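PDB 7B04: nitrite oxidoreductase subunit A from Kuenenia stuttgartiensis, which binds an iron/sulfur cluster, a molybdenum atom and two MD1 molecules as a member of the molybdopterin oxidoreductase family. Local coordinates for residues B[71-76]-B[311-316]; B[288-293]-B[806-811]; B[564-569]-B[710-715]. All coordinates share one frame; numbering follows the deposited sequence.

Contact 1 (B[71-76]-B[311-316]). With MD1 (phosphoric acid 4-(2-amino-4-oxo-3,4,5,6,-tetrahydro-pteridin-6-yl)-2-hydroxy-3,4-dimercapto-but-3-en-yl ester guanylate ester), chain C; SF4 (iron/sulfur cluster), chain D.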
loop_
_atom_site.group_PDB
_atom_site.type_symbol
_atom_site.label_atom_id
_atom_site.label_comp_id
_atom_site.label_asym_id
_atom_site.label_seq_id
_atom_site.Cartn_x
_atom_site.Cartn_y
_atom_site.Cartn_z
ATOM N N ASP B 71 -11.038 -2.443 3.373
ATOM C CA ASP B 71 -10.155 -1.245 3.358
ATOM C C ASP B 71 -10.647 -0.239 4.410
ATOM O O ASP B 71 -9.813 0.454 5.026
ATOM C CB ASP B 71 -10.090 -0.619 1.963
ATOM C CG ASP B 71 -8.812 0.160 1.709
ATOM O OD1 ASP B 71 -7.724 -0.411 1.929
ATOM O OD2 ASP B 71 -8.912 1.332 1.292
ATOM N N THR B 72 -11.972 -0.191 4.576
ATOM C CA THR B 72 -12.744 0.768 5.370
ATOM C C THR B 72 -13.091 2.001 4.547
ATOM O O THR B 72 -13.685 2.949 5.081
ATOM C CB THR B 72 -12.072 1.200 6.687
ATOM O OG1 THR B 72 -13.070 1.740 7.562
ATOM C CG2 THR B 72 -11.038 2.291 6.478
ATOM N N HIS B 73 -12.743 2.019 3.260
ATOM C CA HIS B 73 -12.984 3.159 2.393
ATOM C C HIS B 73 -14.030 2.902 1.321
ATOM O O HIS B 73 -14.751 3.832 0.955
ATOM C CB HIS B 73 -11.668 3.609 1.753
ATOM C CG HIS B 73 -10.634 4.004 2.759
ATOM N ND1 HIS B 73 -10.711 5.172 3.485
ATOM C CD2 HIS B 73 -9.511 3.377 3.179
ATOM C CE1 HIS B 73 -9.674 5.250 4.302
ATOM N NE2 HIS B 73 -8.930 4.173 4.135
ATOM N N ALA B 74 -14.132 1.665 0.824
ATOM C CA ALA B 74 -15.162 1.268 -0.140
ATOM C C ALA B 74 -15.232 2.244 -1.311
ATOM O O ALA B 74 -16.289 2.785 -1.643
ATOM C CB ALA B 74 -16.523 1.129 0.543
ATOM N N CYS B 75 -14.080 2.470 -1.939
ATOM C CA CYS B 75 -13.984 3.476 -2.987
ATOM C C CYS B 75 -14.880 3.132 -4.171
ATOM O O CYS B 75 -15.089 1.964 -4.509
ATOM C CB CYS B 75 -12.535 3.610 -3.457
ATOM S SG CYS B 75 -11.406 4.291 -2.224
ATOM N N ARG B 76 -15.400 4.178 -4.810
ATOM C CA ARG B 76 -16.168 4.043 -6.039
ATOM C C ARG B 76 -15.204 4.171 -7.209
ATOM O O ARG B 76 -14.476 5.163 -7.320
ATOM C CB ARG B 76 -17.268 5.098 -6.110
ATOM C CG ARG B 76 -18.008 5.103 -7.418
ATOM C CD ARG B 76 -18.673 3.768 -7.661
ATOM N NE ARG B 76 -19.848 3.534 -6.833
ATOM C CZ ARG B 76 -20.592 2.435 -6.903
ATOM N NH1 ARG B 76 -20.286 1.479 -7.770
ATOM N NH2 ARG B 76 -21.647 2.293 -6.113
ATOM N N GLU B 311 -0.502 5.582 6.624
ATOM C CA GLU B 311 -0.371 4.365 5.833
ATOM C C GLU B 311 -1.594 3.467 5.876
ATOM O O GLU B 311 -1.672 2.526 5.076
ATOM C CB GLU B 311 0.790 3.483 6.323
ATOM C CG GLU B 311 2.174 4.044 6.437
ATOM C CD GLU B 311 3.153 2.911 6.703
ATOM O OE1 GLU B 311 2.757 1.743 6.500
ATOM O OE2 GLU B 311 4.293 3.165 7.128
ATOM N N ASN B 312 -2.550 3.719 6.765
ATOM C CA ASN B 312 -3.642 2.778 6.940
ATOM C C ASN B 312 -5.031 3.373 6.762
ATOM O O ASN B 312 -6.018 2.657 6.954
ATOM C CB ASN B 312 -3.532 2.128 8.325
ATOM C CG ASN B 312 -2.255 1.317 8.480
ATOM O OD1 ASN B 312 -1.890 0.541 7.596
ATOM N ND2 ASN B 312 -1.560 1.510 9.594
ATOM N N LYS B 313 -5.141 4.653 6.428
ATOM C CA LYS B 313 -6.393 5.255 5.979
ATOM C C LYS B 313 -6.070 6.233 4.855
ATOM O O LYS B 313 -6.541 7.369 4.828
ATOM C CB LYS B 313 -7.154 5.925 7.129
ATOM C CG LYS B 313 -7.473 4.992 8.297
ATOM C CD LYS B 313 -8.923 4.528 8.293
ATOM C CE LYS B 313 -9.141 3.341 9.230
ATOM N NZ LYS B 313 -8.148 2.249 9.018
ATOM N N MET B 314 -5.242 5.780 3.909
ATOM C CA MET B 314 -4.601 6.692 2.962
ATOM C C MET B 314 -5.573 7.553 2.161
ATOM O O MET B 314 -5.296 8.757 2.004
ATOM C CB MET B 314 -3.636 5.901 2.064
ATOM C CG MET B 314 -4.128 4.577 1.508
ATOM S SD MET B 314 -2.900 3.703 0.545
ATOM C CE MET B 314 -1.722 3.440 1.843
ATOM N N PRO B 315 -6.683 7.039 1.605
ATOM C CA PRO B 315 -7.532 7.934 0.793
ATOM C C PRO B 315 -8.143 9.078 1.585
ATOM O O PRO B 315 -8.470 10.113 0.991
ATOM C CB PRO B 315 -8.606 7.001 0.222
ATOM C CG PRO B 315 -8.528 5.779 1.023
ATOM C CD PRO B 315 -7.151 5.641 1.503
ATOM N N GLU B 316 -8.254 8.950 2.903
ATOM C CA GLU B 316 -8.787 10.025 3.724
ATOM C C GLU B 316 -7.703 10.715 4.528
ATOM O O GLU B 316 -8.000 11.615 5.321
ATOM C CB GLU B 316 -9.852 9.497 4.690
ATOM C CG GLU B 316 -10.654 8.312 4.187
ATOM C CD GLU B 316 -11.810 8.703 3.292
ATOM O OE1 GLU B 316 -11.921 9.901 2.963
ATOM O OE2 GLU B 316 -12.617 7.814 2.941
HETATM P PB MD1 C . -3.434 0.744 12.744
HETATM O O3B MD1 C . -2.523 -0.413 13.482
HETATM O O1B MD1 C . -2.547 1.885 12.310
HETATM O O2B MD1 C . -4.473 1.255 13.713
HETATM O O3A MD1 C . -4.173 0.074 11.428
HETATM C C10 MD1 C . -5.178 -0.889 11.588
HETATM C C11 MD1 C . -6.221 -0.722 10.445
HETATM O O11 MD1 C . -5.375 -0.257 9.163
HETATM C C12 MD1 C . -6.959 -1.837 10.341
HETATM S S12 MD1 C . -7.418 -2.723 11.859
HETATM C C13 MD1 C . -7.535 -2.461 9.043
HETATM S S13 MD1 C . -8.515 -3.974 9.254
HETATM C C14 MD1 C . -7.320 -1.995 7.700
HETATM N N15 MD1 C . -5.755 -2.235 7.447
HETATM C C16 MD1 C . -5.266 -1.543 6.326
HETATM C C15 MD1 C . -4.272 -2.139 5.393
HETATM O O14 MD1 C . -3.868 -3.239 5.574
HETATM N N17 MD1 C . -3.796 -1.340 4.232
HETATM C C17 MD1 C . -4.327 0.094 4.001
HETATM N N16 MD1 C . -3.857 0.864 2.865
HETATM N N18 MD1 C . -5.335 0.702 4.949
HETATM C C20 MD1 C . -5.808 -0.058 6.077
HETATM N N8 MD1 C . -6.743 0.462 6.992
HETATM C C7 MD1 C . -7.860 -0.629 7.364
HETATM P PA MD1 C . -0.875 -0.415 13.537
HETATM O O1A MD1 C . -0.418 -1.809 13.888
HETATM O O2A MD1 C . -0.348 -0.025 12.178
HETATM O "O5'" MD1 C . -0.298 0.636 14.668
HETATM C "C5'" MD1 C . -0.143 1.982 14.332
HETATM C "C4'" MD1 C . 1.122 2.597 15.028
HETATM O "O4'" MD1 C . 1.108 2.373 16.573
HETATM C "C1'" MD1 C . 2.570 1.939 16.872
HETATM N N9 MD1 C . 2.677 1.190 18.152
HETATM C C4 MD1 C . 2.479 1.824 19.303
HETATM N N3 MD1 C . 2.139 3.241 19.617
HETATM C C2 MD1 C . 1.976 3.665 21.006
HETATM N N2 MD1 C . 1.644 5.045 21.309
HETATM N N1 MD1 C . 2.144 2.711 22.075
HETATM C C6 MD1 C . 2.472 1.353 21.767
HETATM O O6 MD1 C . 2.610 0.564 22.638
HETATM C C5 MD1 C . 2.642 0.917 20.306
HETATM N N7 MD1 C . 2.938 -0.256 19.754
HETATM C C8 MD1 C . 2.964 -0.099 18.415
HETATM C "C2'" MD1 C . 2.824 1.192 15.875
HETATM O "O2'" MD1 C . 4.261 1.009 15.718
HETATM C "C3'" MD1 C . 2.191 2.040 14.596
HETATM O "O3'" MD1 C . 3.129 3.071 14.171
HETATM FE FE1 SF4 D . -9.123 0.370 -0.534
HETATM FE FE2 SF4 D . -9.945 -0.218 -3.071
HETATM FE FE3 SF4 D . -7.806 1.441 -2.674
HETATM FE FE4 SF4 D . -10.323 2.301 -2.058
HETATM S S1 SF4 D . -9.531 1.750 -4.121
HETATM S S2 SF4 D . -8.448 2.536 -0.783
HETATM S S3 SF4 D . -11.268 0.371 -1.309
HETATM S S4 SF4 D . -7.949 -0.768 -2.114
#
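His73 and Pro315 lie nearest in backbone, with CA atoms 7.4 Å apart, where the irregular loop 71-76 meets the break between helices 309-312 and 314-321. The His73 ring carries most of the contact. Its CG is anti to the carbonyl carbon (chi1 -59°), which starts the ring toward 311-316. CG of Pro315 sits over the centre of one ring face in a CH-pi contact. Thr72 CG2 lies above the opposite face, nearer the rim. At the ring edge, Lys313 CA is 3.3 Å from His73 NE2. Also at the edge, His73 ND1 gives a weak hydrogen bond of 3.3 Å to Glu316 OE2. That carboxylate has a stronger partner in Arg113, and its modelled place is less sure. The Thr72 and Lys313 side chains cross at about a right angle. Two ligands border the contact. Cys75 SG binds FE4 of the SF4 cluster at 2.3 Å. Asp71 OD2 is modelled as a ligand of FE1, but its exact position is doubtful. Asn312 ND2 donates to MD1 O1B at 2.9 Å. Asp71 lies at both ligands, and Pro315 borders the cluster, so each segment contributes to both pockets. Between them the imidazole is held by apolar contacts and one weak hydrogen bond.

Contact 2 (B[288-293]-B[806-811])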
loop_
_atom_site.group_PDB
_atom_site.type_symbol
_atom_site.label_atom_id
_atom_site.label_comp_id
_atom_site.label_asym_id
_atom_site.label_seq_id
_atom_site.Cartn_x
_atom_site.Cartn_y
_atom_site.Cartn_z
ATOM N N THR B 288 -18.136 1.665 19.048
ATOM C CA THR B 288 -16.927 2.355 18.615
ATOM C C THR B 288 -17.239 3.829 18.411
ATOM O O THR B 288 -18.249 4.169 17.788
ATOM C CB THR B 288 -16.363 1.742 17.327
ATOM O OG1 THR B 288 -15.649 0.540 17.641
ATOM C CG2 THR B 288 -15.412 2.715 16.642
ATOM N N SER B 289 -16.376 4.695 18.937
ATOM C CA SER B 289 -16.444 6.125 18.664
ATOM C C SER B 289 -15.499 6.447 17.509
ATOM O O SER B 289 -14.276 6.436 17.678
ATOM C CB SER B 289 -16.079 6.925 19.911
ATOM O OG SER B 289 -16.034 8.316 19.639
ATOM N N ASP B 290 -16.066 6.702 16.328
ATOM C CA ASP B 290 -15.305 7.101 15.151
ATOM C C ASP B 290 -16.067 8.213 14.437
ATOM O O ASP B 290 -17.182 8.570 14.827
ATOM C CB ASP B 290 -15.035 5.905 14.231
ATOM C CG ASP B 290 -16.299 5.168 13.846
ATOM O OD1 ASP B 290 -17.391 5.551 14.319
ATOM O OD2 ASP B 290 -16.197 4.196 13.071
ATOM N N VAL B 291 -15.475 8.755 13.372
ATOM C CA VAL B 291 -16.012 9.934 12.702
ATOM C C VAL B 291 -15.925 9.775 11.190
ATOM O O VAL B 291 -15.114 9.003 10.670
ATOM C CB VAL B 291 -15.275 11.229 13.117
ATOM C CG1 VAL B 291 -15.459 11.508 14.595
ATOM C CG2 VAL B 291 -13.795 11.139 12.766
ATOM N N ASP B 292 -16.792 10.502 10.483
ATOM C CA ASP B 292 -16.548 10.752 9.068
ATOM C C ASP B 292 -15.306 11.625 8.974
ATOM O O ASP B 292 -15.306 12.762 9.457
ATOM C CB ASP B 292 -17.743 11.440 8.405
ATOM C CG ASP B 292 -18.967 10.556 8.342
ATOM O OD1 ASP B 292 -18.809 9.319 8.278
ATOM O OD2 ASP B 292 -20.091 11.100 8.352
ATOM N N MET B 293 -14.252 11.110 8.342
ATOM C CA MET B 293 -12.934 11.724 8.455
ATOM C C MET B 293 -12.826 13.104 7.817
ATOM O O MET B 293 -11.783 13.736 7.954
ATOM C CB MET B 293 -11.859 10.784 7.908
ATOM C CG MET B 293 -12.059 9.352 8.369
ATOM S SD MET B 293 -10.727 8.233 7.905
ATOM C CE MET B 293 -9.317 9.070 8.626
ATOM N N TYR B 806 -23.914 15.569 8.630
ATOM C CA TYR B 806 -23.101 15.152 7.486
ATOM C C TYR B 806 -21.712 14.753 7.948
ATOM O O TYR B 806 -21.307 13.607 7.687
ATOM C CB TYR B 806 -23.056 16.254 6.413
ATOM C CG TYR B 806 -21.874 16.166 5.452
ATOM C CD1 TYR B 806 -21.630 15.006 4.727
ATOM C CD2 TYR B 806 -21.000 17.235 5.279
ATOM C CE1 TYR B 806 -20.551 14.913 3.845
ATOM C CE2 TYR B 806 -19.914 17.148 4.397
ATOM C CZ TYR B 806 -19.696 15.984 3.682
ATOM O OH TYR B 806 -18.625 15.888 2.808
ATOM N N PRO B 807 -20.950 15.596 8.658
ATOM C CA PRO B 807 -19.784 15.062 9.357
ATOM C C PRO B 807 -20.275 14.296 10.567
ATOM O O PRO B 807 -20.428 14.895 11.638
ATOM C CB PRO B 807 -18.984 16.317 9.749
ATOM C CG PRO B 807 -19.608 17.449 8.970
ATOM C CD PRO B 807 -21.045 17.053 8.870
ATOM N N ARG B 808 -20.561 12.998 10.424
ATOM C CA ARG B 808 -21.067 12.252 11.569
ATOM C C ARG B 808 -20.051 12.292 12.690
ATOM O O ARG B 808 -18.921 11.813 12.548
ATOM C CB ARG B 808 -21.377 10.798 11.221
ATOM C CG ARG B 808 -21.596 9.980 12.499
ATOM C CD ARG B 808 -21.791 8.495 12.268
ATOM N NE ARG B 808 -20.716 7.904 11.478
ATOM C CZ ARG B 808 -19.554 7.498 11.979
ATOM N NH1 ARG B 808 -19.302 7.626 13.275
ATOM N NH2 ARG B 808 -18.640 6.967 11.180
ATOM N N HIS B 809 -20.464 12.881 13.804
ATOM C CA HIS B 809 -19.649 12.988 14.994
ATOM C C HIS B 809 -20.377 12.295 16.136
ATOM O O HIS B 809 -21.530 12.652 16.434
ATOM C CB HIS B 809 -19.395 14.454 15.319
ATOM C CG HIS B 809 -18.304 14.664 16.311
ATOM N ND1 HIS B 809 -17.186 13.861 16.366
ATOM C CD2 HIS B 809 -18.164 15.575 17.298
ATOM C CE1 HIS B 809 -16.400 14.275 17.342
ATOM N NE2 HIS B 809 -16.968 15.318 17.921
ATOM N N PRO B 810 -19.764 11.317 16.801
ATOM C CA PRO B 810 -20.470 10.605 17.871
ATOM C C PRO B 810 -20.732 11.511 19.063
ATOM O O PRO B 810 -19.910 12.362 19.413
ATOM C CB PRO B 810 -19.510 9.464 18.230
ATOM C CG PRO B 810 -18.166 9.959 17.809
ATOM C CD PRO B 810 -18.399 10.809 16.596
ATOM N N PHE B 811 -21.913 11.336 19.664
ATOM C CA PHE B 811 -22.346 12.048 20.865
ATOM C C PHE B 811 -22.631 13.520 20.605
ATOM O O PHE B 811 -22.691 14.313 21.550
ATOM C CB PHE B 811 -21.340 11.910 22.014
ATOM C CG PHE B 811 -20.784 10.530 22.167
ATOM C CD1 PHE B 811 -21.623 9.452 22.392
ATOM C CD2 PHE B 811 -19.420 10.310 22.088
ATOM C CE1 PHE B 811 -21.112 8.181 22.532
ATOM C CE2 PHE B 811 -18.904 9.040 22.229
ATOM C CZ PHE B 811 -19.751 7.974 22.449
#
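Arg808 reaches across to two aspartates, Asp290 and Asp292, and meets them in different ways. Its guanidinium is turned 50° from the Asp290 carboxylate. NH1 of Arg808 makes a salt bridge of 3.0 Å to Asp290 OD1, which it meets from above the carboxylate plane. The same NH1 also makes a weak bond to the backbone O of Asp290. Asp292 crosses the arginine at about a right angle, its carboxylate 77° from the guanidinium plane. Its OD1 forms a long salt bridge of 3.7 Å with Arg808 NH2, while its backbone N lies over one guanidinium face. The bend at chi3 of Arg808 (53°) turns NE out of the extended line of the chain.

Asp292 OD2 is used differently: it accepts the backbone N of Arg808 at 2.8 Å, again from above its plane. In return, Asp292 N donates to Arg808 O at 3.2 Å. The two segments are extended loops running nearly antiparallel, with no regular strand in either. Pro807 centres an inverse gamma turn just before the arginine. The three charged residues form a salt-bridge network between a loop of the molybdopterin oxidoreductase family region and a much later part of the chain.

Asp290 has further partners, Tyr566 OH at OD2 and Lys567 NZ at OD1. Away from the charges the segments pack closely. Val291 and His809 lie side by side and point the same way, with CG1 of Val291 3.4 Å from His809 ND1, at the ring edge. The same methyl makes an apolar contact of 3.6 Å with Pro810 CD. Ser289 OG rests 3.3 Å from Pro810 CG and is hydrogen-bonded to His560 ND1. Tyr806 OH hydrogen-bonds Trp110 NE1 and also Glu397 OE1 of the neighbouring subunit B, where Ser409 OG pairs with Phe811 N.

Contact 3 (B[564-569]-B[710-715]). With MD1 (phosphoric acid 4-(2-amino-4-oxo-3,4,5,6,-tetrahydro-pteridin-6-yl)-2-hydroxy-3,4-dimercapto-but-3-en-yl ester guanylate ester), chain C.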
loop_
_atom_site.group_PDB
_atom_site.type_symbol
_atom_site.label_atom_id
_atom_site.label_comp_id
_atom_site.label_asym_id
_atom_site.label_seq_id
_atom_site.Cartn_x
_atom_site.Cartn_y
_atom_site.Cartn_z
ATOM N N GLY B 564 -10.876 -1.621 10.778
ATOM C CA GLY B 564 -11.499 -1.967 9.523
ATOM C C GLY B 564 -12.954 -1.533 9.512
ATOM O O GLY B 564 -13.426 -0.776 10.362
ATOM N N ASN B 565 -13.678 -2.033 8.515
ATOM C CA ASN B 565 -15.084 -1.678 8.336
ATOM C C ASN B 565 -15.941 -2.647 9.140
ATOM O O ASN B 565 -16.178 -3.782 8.723
ATOM C CB ASN B 565 -15.470 -1.682 6.863
ATOM C CG ASN B 565 -16.616 -0.736 6.571
ATOM O OD1 ASN B 565 -17.155 -0.104 7.481
ATOM N ND2 ASN B 565 -16.992 -0.629 5.304
ATOM N N TYR B 566 -16.432 -2.182 10.289
ATOM C CA TYR B 566 -17.175 -3.008 11.229
ATOM C C TYR B 566 -18.647 -2.657 11.328
ATOM O O TYR B 566 -19.425 -3.471 11.835
ATOM C CB TYR B 566 -16.588 -2.843 12.636
ATOM C CG TYR B 566 -16.850 -1.448 13.163
ATOM C CD1 TYR B 566 -16.034 -0.386 12.795
ATOM C CD2 TYR B 566 -17.939 -1.182 13.987
ATOM C CE1 TYR B 566 -16.281 0.893 13.244
ATOM C CE2 TYR B 566 -18.194 0.095 14.439
ATOM C CZ TYR B 566 -17.362 1.127 14.067
ATOM O OH TYR B 566 -17.617 2.399 14.518
ATOM N N LYS B 567 -19.051 -1.473 10.867
ATOM C CA LYS B 567 -20.309 -0.875 11.307
ATOM C C LYS B 567 -21.484 -1.537 10.587
ATOM O O LYS B 567 -22.129 -0.971 9.702
ATOM C CB LYS B 567 -20.292 0.633 11.102
ATOM C CG LYS B 567 -21.445 1.348 11.799
ATOM C CD LYS B 567 -21.313 2.861 11.723
ATOM C CE LYS B 567 -20.833 3.453 13.037
ATOM N NZ LYS B 567 -19.368 3.299 13.215
ATOM N N ALA B 568 -21.762 -2.777 10.997
ATOM C CA ALA B 568 -23.009 -3.411 10.600
ATOM C C ALA B 568 -24.202 -2.757 11.275
ATOM O O ALA B 568 -25.342 -3.011 10.872
ATOM C CB ALA B 568 -22.977 -4.905 10.924
ATOM N N GLY B 569 -23.959 -1.921 12.285
ATOM C CA GLY B 569 -24.983 -1.126 12.922
ATOM C C GLY B 569 -25.453 0.058 12.110
ATOM O O GLY B 569 -26.297 0.821 12.588
ATOM N N ASN B 710 -21.412 -0.252 3.168
ATOM C CA ASN B 710 -21.308 1.041 3.827
ATOM C C ASN B 710 -19.926 1.130 4.452
ATOM O O ASN B 710 -19.110 0.210 4.336
ATOM C CB ASN B 710 -22.375 1.224 4.916
ATOM C CG ASN B 710 -23.773 0.877 4.447
ATOM O OD1 ASN B 710 -24.200 1.275 3.366
ATOM N ND2 ASN B 710 -24.498 0.131 5.271
ATOM N N SER B 711 -19.645 2.255 5.100
ATOM C CA SER B 711 -18.371 2.425 5.780
ATOM C C SER B 711 -18.582 3.182 7.081
ATOM O O SER B 711 -19.627 3.795 7.311
ATOM C CB SER B 711 -17.349 3.145 4.896
ATOM O OG SER B 711 -16.150 3.407 5.602
ATOM N N CYS B 712 -17.566 3.118 7.937
ATOM C CA CYS B 712 -17.544 3.848 9.193
ATOM C C CYS B 712 -16.671 5.093 9.132
ATOM O O CYS B 712 -16.626 5.852 10.105
ATOM C CB CYS B 712 -17.068 2.933 10.323
ATOM S SG CYS B 712 -15.376 2.339 10.127
ATOM N N SER B 713 -15.935 5.248 8.031
ATOM C CA SER B 713 -15.052 6.422 7.862
ATOM C C SER B 713 -15.646 7.399 6.853
ATOM O O SER B 713 -15.094 8.473 6.685
ATOM C CB SER B 713 -13.690 6.005 7.467
ATOM O OG SER B 713 -13.753 5.171 6.342
ATOM N N ASN B 714 -16.737 7.019 6.207
ATOM C CA ASN B 714 -17.376 7.901 5.201
ATOM C C ASN B 714 -18.888 7.694 5.244
ATOM O O ASN B 714 -19.333 6.598 5.539
ATOM C CB ASN B 714 -16.763 7.727 3.816
ATOM C CG ASN B 714 -17.045 6.367 3.248
ATOM O OD1 ASN B 714 -18.112 5.847 3.440
ATOM N ND2 ASN B 714 -16.101 5.780 2.555
ATOM N N PRO B 715 -19.695 8.709 4.914
ATOM C CA PRO B 715 -21.131 8.584 4.986
ATOM C C PRO B 715 -21.780 7.963 3.754
ATOM O O PRO B 715 -22.939 7.891 3.717
ATOM C CB PRO B 715 -21.544 10.049 5.040
ATOM C CG PRO B 715 -20.513 10.747 4.222
ATOM C CD PRO B 715 -19.233 10.032 4.556
HETATM P PB MD1 C . -3.434 0.744 12.744
HETATM O O3B MD1 C . -2.523 -0.413 13.482
HETATM O O1B MD1 C . -2.547 1.885 12.310
HETATM O O2B MD1 C . -4.473 1.255 13.713
HETATM O O3A MD1 C . -4.173 0.074 11.428
HETATM C C10 MD1 C . -5.178 -0.889 11.588
HETATM C C11 MD1 C . -6.221 -0.722 10.445
HETATM O O11 MD1 C . -5.375 -0.257 9.163
HETATM C C12 MD1 C . -6.959 -1.837 10.341
HETATM S S12 MD1 C . -7.418 -2.723 11.859
HETATM C C13 MD1 C . -7.535 -2.461 9.043
HETATM S S13 MD1 C . -8.515 -3.974 9.254
HETATM C C14 MD1 C . -7.320 -1.995 7.700
HETATM N N15 MD1 C . -5.755 -2.235 7.447
HETATM C C16 MD1 C . -5.266 -1.543 6.326
HETATM C C15 MD1 C . -4.272 -2.139 5.393
HETATM O O14 MD1 C . -3.868 -3.239 5.574
HETATM N N17 MD1 C . -3.796 -1.340 4.232
HETATM C C17 MD1 C . -4.327 0.094 4.001
HETATM N N16 MD1 C . -3.857 0.864 2.865
HETATM N N18 MD1 C . -5.335 0.702 4.949
HETATM C C20 MD1 C . -5.808 -0.058 6.077
HETATM N N8 MD1 C . -6.743 0.462 6.992
HETATM C C7 MD1 C . -7.860 -0.629 7.364
HETATM P PA MD1 C . -0.875 -0.415 13.537
HETATM O O1A MD1 C . -0.418 -1.809 13.888
HETATM O O2A MD1 C . -0.348 -0.025 12.178
HETATM O "O5'" MD1 C . -0.298 0.636 14.668
HETATM C "C5'" MD1 C . -0.143 1.982 14.332
HETATM C "C4'" MD1 C . 1.122 2.597 15.028
HETATM O "O4'" MD1 C . 1.108 2.373 16.573
HETATM C "C1'" MD1 C . 2.570 1.939 16.872
HETATM N N9 MD1 C . 2.677 1.190 18.152
HETATM C C4 MD1 C . 2.479 1.824 19.303
HETATM N N3 MD1 C . 2.139 3.241 19.617
HETATM C C2 MD1 C . 1.976 3.665 21.006
HETATM N N2 MD1 C . 1.644 5.045 21.309
HETATM N N1 MD1 C . 2.144 2.711 22.075
HETATM C C6 MD1 C . 2.472 1.353 21.767
HETATM O O6 MD1 C . 2.610 0.564 22.638
HETATM C C5 MD1 C . 2.642 0.917 20.306
HETATM N N7 MD1 C . 2.938 -0.256 19.754
HETATM C C8 MD1 C . 2.964 -0.099 18.415
HETATM C "C2'" MD1 C . 2.824 1.192 15.875
HETATM O "O2'" MD1 C . 4.261 1.009 15.718
HETATM C "C3'" MD1 C . 2.191 2.040 14.596
HETATM O "O3'" MD1 C . 3.129 3.071 14.171
#
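Cys712 is the tightly packed part of this contact, pressed against Gly564, Tyr566 and Lys567. Its SG lies between its own backbone N and carbonyl carbon (chi1 63°). There it sits 3.6 Å from Tyr566 CE1, a sulfur-aromatic contact oblique to the ring. SG is also 3.7 Å from Gly564 O. On another side, Cys712 CB is 3.7 Å from Lys567 NZ. Lys567 centres an inverse gamma turn, and its NZ donates to Tyr566 OH in a bond modelled as very short. Both groups also pair with Asp290.

Asn565 adds a polar grip. Its amide ND2 donates to the backbone O of Asn710, a bond modelled as very short at 2.5 Å. The margin at Ser711 is thinner. Its CB bond points away, although CB still lies 3.8 Å from Asn565 ND2. Ser711 OG accepts Ser713 N at 3.1 Å in an ST turn and also bonds Thr72 O. Even this thinner side is buried, not open to solvent.

Gly564 borders the ligand, with CA 3.6 Å from MD1 S13. The thiol packs one layer behind it, among an aromatic ring, a carbonyl and a lysine ammonium, probably charged, beside a side-chain amide hydrogen bond.

Overall arrangement
All three contacts are buried, and none is a surface contact. Contacts 1 and 3 both touch MD1, and contact 1 also meets the SF4 cluster. Contact 2 lies farther out, with the Asp290 side chain about 11 Å from MD1. All three reach subunit B, contact 2 with the most residues, six. The chemistry changes accordingly: ring packing and metal binding in contact 1, sulfur and amide contacts in contact 3, a salt-bridge network in contact 2. No segment is shared, but the three adjoin. Contacts 2 and 3 are closest, with centres 10 Å apart. Met293 of contact 2 packs on Glu316 and Lys313, while His73 O weakly hydrogen-bonds Asn714 ND2 of contact 3.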